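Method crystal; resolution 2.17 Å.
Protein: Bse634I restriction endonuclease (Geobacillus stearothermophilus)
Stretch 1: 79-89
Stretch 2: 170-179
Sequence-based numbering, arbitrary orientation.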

# COMPACT_ATOMS: atom_id res chain seq x y z
N PHE B 79 29.27 -7.62 -30.11
CA PHE B 79 28.22 -6.64 -29.90
C PHE B 79 28.32 -6.01 -28.52
O PHE B 79 28.13 -4.81 -28.36
CB PHE B 79 26.85 -7.29 -30.05
CG PHE B 79 25.72 -6.35 -29.88
CD1 PHE B 79 25.51 -5.34 -30.81
CD2 PHE B 79 24.87 -6.45 -28.78
CE1 PHE B 79 24.46 -4.44 -30.66
CE2 PHE B 79 23.82 -5.56 -28.62
CZ PHE B 79 23.61 -4.55 -29.56
N GLU B 80 28.63 -6.84 -27.53
CA GLU B 80 28.78 -6.40 -26.15
C GLU B 80 29.91 -5.39 -26.05
O GLU B 80 29.80 -4.38 -25.35
CB GLU B 80 29.08 -7.60 -25.24
CG GLU B 80 27.85 -8.40 -24.80
CD GLU B 80 28.18 -9.83 -24.36
OE1 GLU B 80 29.22 -10.02 -23.70
OE2 GLU B 80 27.39 -10.76 -24.66
N VAL B 81 31.01 -5.67 -26.76
CA VAL B 81 32.15 -4.76 -26.75
C VAL B 81 31.77 -3.45 -27.44
O VAL B 81 32.12 -2.37 -26.97
CB VAL B 81 33.38 -5.37 -27.47
CG1 VAL B 81 34.50 -4.35 -27.55
CG2 VAL B 81 33.86 -6.60 -26.71
N MET B 82 31.03 -3.55 -28.55
CA MET B 82 30.60 -2.37 -29.29
C MET B 82 29.73 -1.45 -28.45
O MET B 82 29.93 -0.23 -28.43
CB MET B 82 29.85 -2.80 -30.55
CG MET B 82 30.77 -3.39 -31.60
SD MET B 82 29.93 -4.03 -33.04
CE MET B 82 31.35 -4.67 -33.96
N ILE B 83 28.75 -2.04 -27.77
CA ILE B 83 27.86 -1.30 -26.89
C ILE B 83 28.70 -0.60 -25.81
O ILE B 83 28.58 0.61 -25.61
CB ILE B 83 26.83 -2.25 -26.23
CG1 ILE B 83 25.79 -2.67 -27.26
CG2 ILE B 83 26.14 -1.57 -25.06
CD1 ILE B 83 25.03 -1.50 -27.85
N ALA B 84 29.54 -1.37 -25.13
CA ALA B 84 30.38 -0.84 -24.07
C ALA B 84 31.26 0.32 -24.52
O ALA B 84 31.34 1.33 -23.84
CB ALA B 84 31.24 -1.96 -23.48
N ILE B 85 31.93 0.16 -25.66
CA ILE B 85 32.82 1.21 -26.17
C ILE B 85 32.04 2.47 -26.54
O ILE B 85 32.44 3.59 -26.18
CB ILE B 85 33.60 0.72 -27.42
CG1 ILE B 85 34.52 -0.44 -27.04
CG2 ILE B 85 34.40 1.87 -28.04
CD1 ILE B 85 35.53 -0.08 -25.99
N GLN B 86 30.94 2.29 -27.25
CA GLN B 86 30.14 3.43 -27.66
C GLN B 86 29.69 4.18 -26.42
O GLN B 86 29.83 5.39 -26.33
CB GLN B 86 28.94 2.96 -28.49
CG GLN B 86 28.19 4.09 -29.21
CD GLN B 86 29.00 4.77 -30.32
OE1 GLN B 86 28.59 5.82 -30.82
NE2 GLN B 86 30.13 4.19 -30.70
N SER B 87 29.16 3.45 -25.44
CA SER B 87 28.68 4.07 -24.19
C SER B 87 29.78 4.84 -23.49
O SER B 87 29.54 5.93 -22.96
CB SER B 87 28.13 3.01 -23.24
OG SER B 87 26.99 2.39 -23.80
N TRP B 88 30.98 4.26 -23.47
CA TRP B 88 32.12 4.90 -22.82
C TRP B 88 32.43 6.23 -23.51
O TRP B 88 32.66 7.24 -22.84
CB TRP B 88 33.34 3.97 -22.84
CG TRP B 88 34.62 4.60 -22.36
CD1 TRP B 88 35.31 5.63 -22.94
CD2 TRP B 88 35.37 4.22 -21.20
NE1 TRP B 88 36.44 5.91 -22.22
CE2 TRP B 88 36.51 5.07 -21.15
CE3 TRP B 88 35.19 3.26 -20.21
CZ2 TRP B 88 37.46 4.97 -20.14
CZ3 TRP B 88 36.15 3.16 -19.20
CH2 TRP B 88 37.27 4.01 -19.18
N ASN B 89 32.44 6.25 -24.84
CA ASN B 89 32.72 7.48 -25.57
C ASN B 89 31.55 8.47 -25.51
O ASN B 89 31.74 9.68 -25.64
CB ASN B 89 33.08 7.18 -27.03
CG ASN B 89 34.44 6.52 -27.18
OD1 ASN B 89 35.35 6.76 -26.38
ND2 ASN B 89 34.60 5.69 -28.21
N GLU B 170 43.68 -3.65 -23.59
CA GLU B 170 43.52 -2.86 -22.39
C GLU B 170 42.23 -2.02 -22.30
O GLU B 170 41.52 -2.11 -21.29
CB GLU B 170 44.73 -1.96 -22.19
CG GLU B 170 44.81 -1.33 -20.81
CD GLU B 170 46.02 -0.41 -20.66
OE1 GLU B 170 46.96 -0.53 -21.47
OE2 GLU B 170 46.03 0.43 -19.73
N ASN B 171 41.92 -1.20 -23.30
CA ASN B 171 40.71 -0.41 -23.16
C ASN B 171 39.44 -1.25 -23.29
O ASN B 171 38.38 -0.86 -22.80
CB ASN B 171 40.71 0.81 -24.10
CG ASN B 171 40.76 0.45 -25.56
OD1 ASN B 171 40.53 -0.69 -25.93
ND2 ASN B 171 41.06 1.44 -26.40
N ILE B 172 39.54 -2.41 -23.92
CA ILE B 172 38.39 -3.30 -24.04
C ILE B 172 38.14 -3.93 -22.67
O ILE B 172 37.00 -3.99 -22.20
CB ILE B 172 38.64 -4.43 -25.05
CG1 ILE B 172 38.60 -3.87 -26.47
CG2 ILE B 172 37.58 -5.51 -24.90
CD1 ILE B 172 38.80 -4.93 -27.53
N ASP B 173 39.20 -4.39 -22.02
CA ASP B 173 39.09 -5.00 -20.70
C ASP B 173 38.52 -3.98 -19.70
O ASP B 173 37.68 -4.31 -18.86
CB ASP B 173 40.47 -5.50 -20.24
CG ASP B 173 40.46 -6.04 -18.82
OD1 ASP B 173 39.79 -7.07 -18.57
OD2 ASP B 173 41.12 -5.44 -17.93
N VAL B 174 38.98 -2.74 -19.79
CA VAL B 174 38.50 -1.70 -18.89
C VAL B 174 37.01 -1.42 -19.09
O VAL B 174 36.27 -1.19 -18.12
CB VAL B 174 39.30 -0.40 -19.09
CG1 VAL B 174 38.60 0.76 -18.41
CG2 VAL B 174 40.68 -0.56 -18.51
N ALA B 175 36.57 -1.45 -20.34
CA ALA B 175 35.17 -1.19 -20.66
C ALA B 175 34.26 -2.33 -20.20
O ALA B 175 33.09 -2.11 -19.89
CB ALA B 175 35.01 -0.96 -22.16
N LEU B 176 34.80 -3.54 -20.15
CA LEU B 176 34.01 -4.71 -19.76
C LEU B 176 34.08 -5.09 -18.28
O LEU B 176 33.39 -6.02 -17.86
CB LEU B 176 34.43 -5.92 -20.61
CG LEU B 176 34.17 -5.83 -22.13
CD1 LEU B 176 34.70 -7.09 -22.81
CD2 LEU B 176 32.67 -5.66 -22.39
N THR B 177 34.89 -4.38 -17.50
CA THR B 177 35.01 -4.67 -16.07
C THR B 177 34.81 -3.41 -15.25
O THR B 177 35.25 -3.33 -14.12
CB THR B 177 36.41 -5.23 -15.71
OG1 THR B 177 37.42 -4.26 -16.05
CG2 THR B 177 36.68 -6.53 -16.46
N LEU B 178 34.13 -2.44 -15.84
CA LEU B 178 33.87 -1.17 -15.18
C LEU B 178 33.04 -1.36 -13.90
O LEU B 178 33.25 -0.68 -12.91
CB LEU B 178 33.16 -0.24 -16.16
CG LEU B 178 33.04 1.26 -15.90
CD1 LEU B 178 34.41 1.88 -15.63
CD2 LEU B 178 32.40 1.88 -17.12
N PHE B 179 32.11 -2.30 -13.93
CA PHE B 179 31.27 -2.56 -12.77
C PHE B 179 32.08 -2.89 -11.52
O PHE B 179 31.62 -2.68 -10.40
CB PHE B 179 30.31 -3.71 -13.09
CG PHE B 179 31.00 -4.97 -13.55
CD1 PHE B 179 31.60 -5.83 -12.64
CD2 PHE B 179 31.05 -5.29 -14.90
CE1 PHE B 179 32.23 -6.99 -13.06
CE2 PHE B 179 31.69 -6.44 -15.32
CZ PHE B 179 32.28 -7.29 -14.40

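Residues 79-89 lie within a helix that extends beyond the stretch at both ends; the second stretch enters as a helix that begins earlier in the chain. The two helix axes cross almost at right angles, at 86°, and approach to 9.3 Å. Backbone hydrogen bonds of the i to i+4 type keep both helices regular, as in W88 N to A84 O (3.0 Å) and A175 N to N171 O (3.1 Å). Two hydroxyls are also spent locally: S87 OG donates to I83 O (3.0 Å), and T177 OG1 donates to D173 O (2.8 Å). No hydrogen bond spans the two stretches. They are held by apolar packing, which buries 412 Å² summed over both sides.

The backbones come closest at A84 and A175, whose CA atoms are 5.9 Å apart. Both side chains point toward the opposing stretch, and A84 CB meets A175 CB at 4.1 Å. A84 CB also lies 4.0 Å from A175 O, a plain packing contact. Alanine suits this point because a single methyl on each helix fills the narrow space between the backbones. L176 packs beside this pair: its CA-to-CB bond points sideways, but with chi1 m and chi2 t the end of the side chain comes nearer, placing CD2 4.1 Å from A84 CB and CD1 4.0 Å from V81 CG2.

V81 CG1 lies 4.2 Å and V81 CG2 4.3 Å from I172 CG2, and CG2 also meets L176 CD1, so the beta-branched valine touches two residues one helical turn apart. The V81 and I172 CA atoms are 7.0 Å apart, and branched aliphatic side chains fill this wider gap. I85 also starts sideways, but its m, m conformation brings CD1 to 4.0 Å from A175 CB; the same methyl is 4.3 Å from N171 O. A175 thus receives both A84 and the tip of I85, and its small side chain leaves room for them.

W88, one turn after A84, has the largest area covered by the other stretch, 75 Å². Its CA-to-CB bond points toward the second stretch, and chi1 t with chi2 at -66° carries the six-membered part of the indole to V174 and L178. W88 CZ3 lies 3.5 Å from V174 CG1, the closest contact between the stretches, and 4.2 Å from L178 CD1; both methyls approach the ring obliquely. W88 CE3 reaches 4.5 Å from A175 CA. The broad ring therefore touches both V174 and L178, while its polar NE1 is hydrogen-bonded elsewhere in the structure. V81, A84, I85, W88, I172, A175 and L178 are all buried, consistent with a contact made mainly of aliphatic and aromatic carbon.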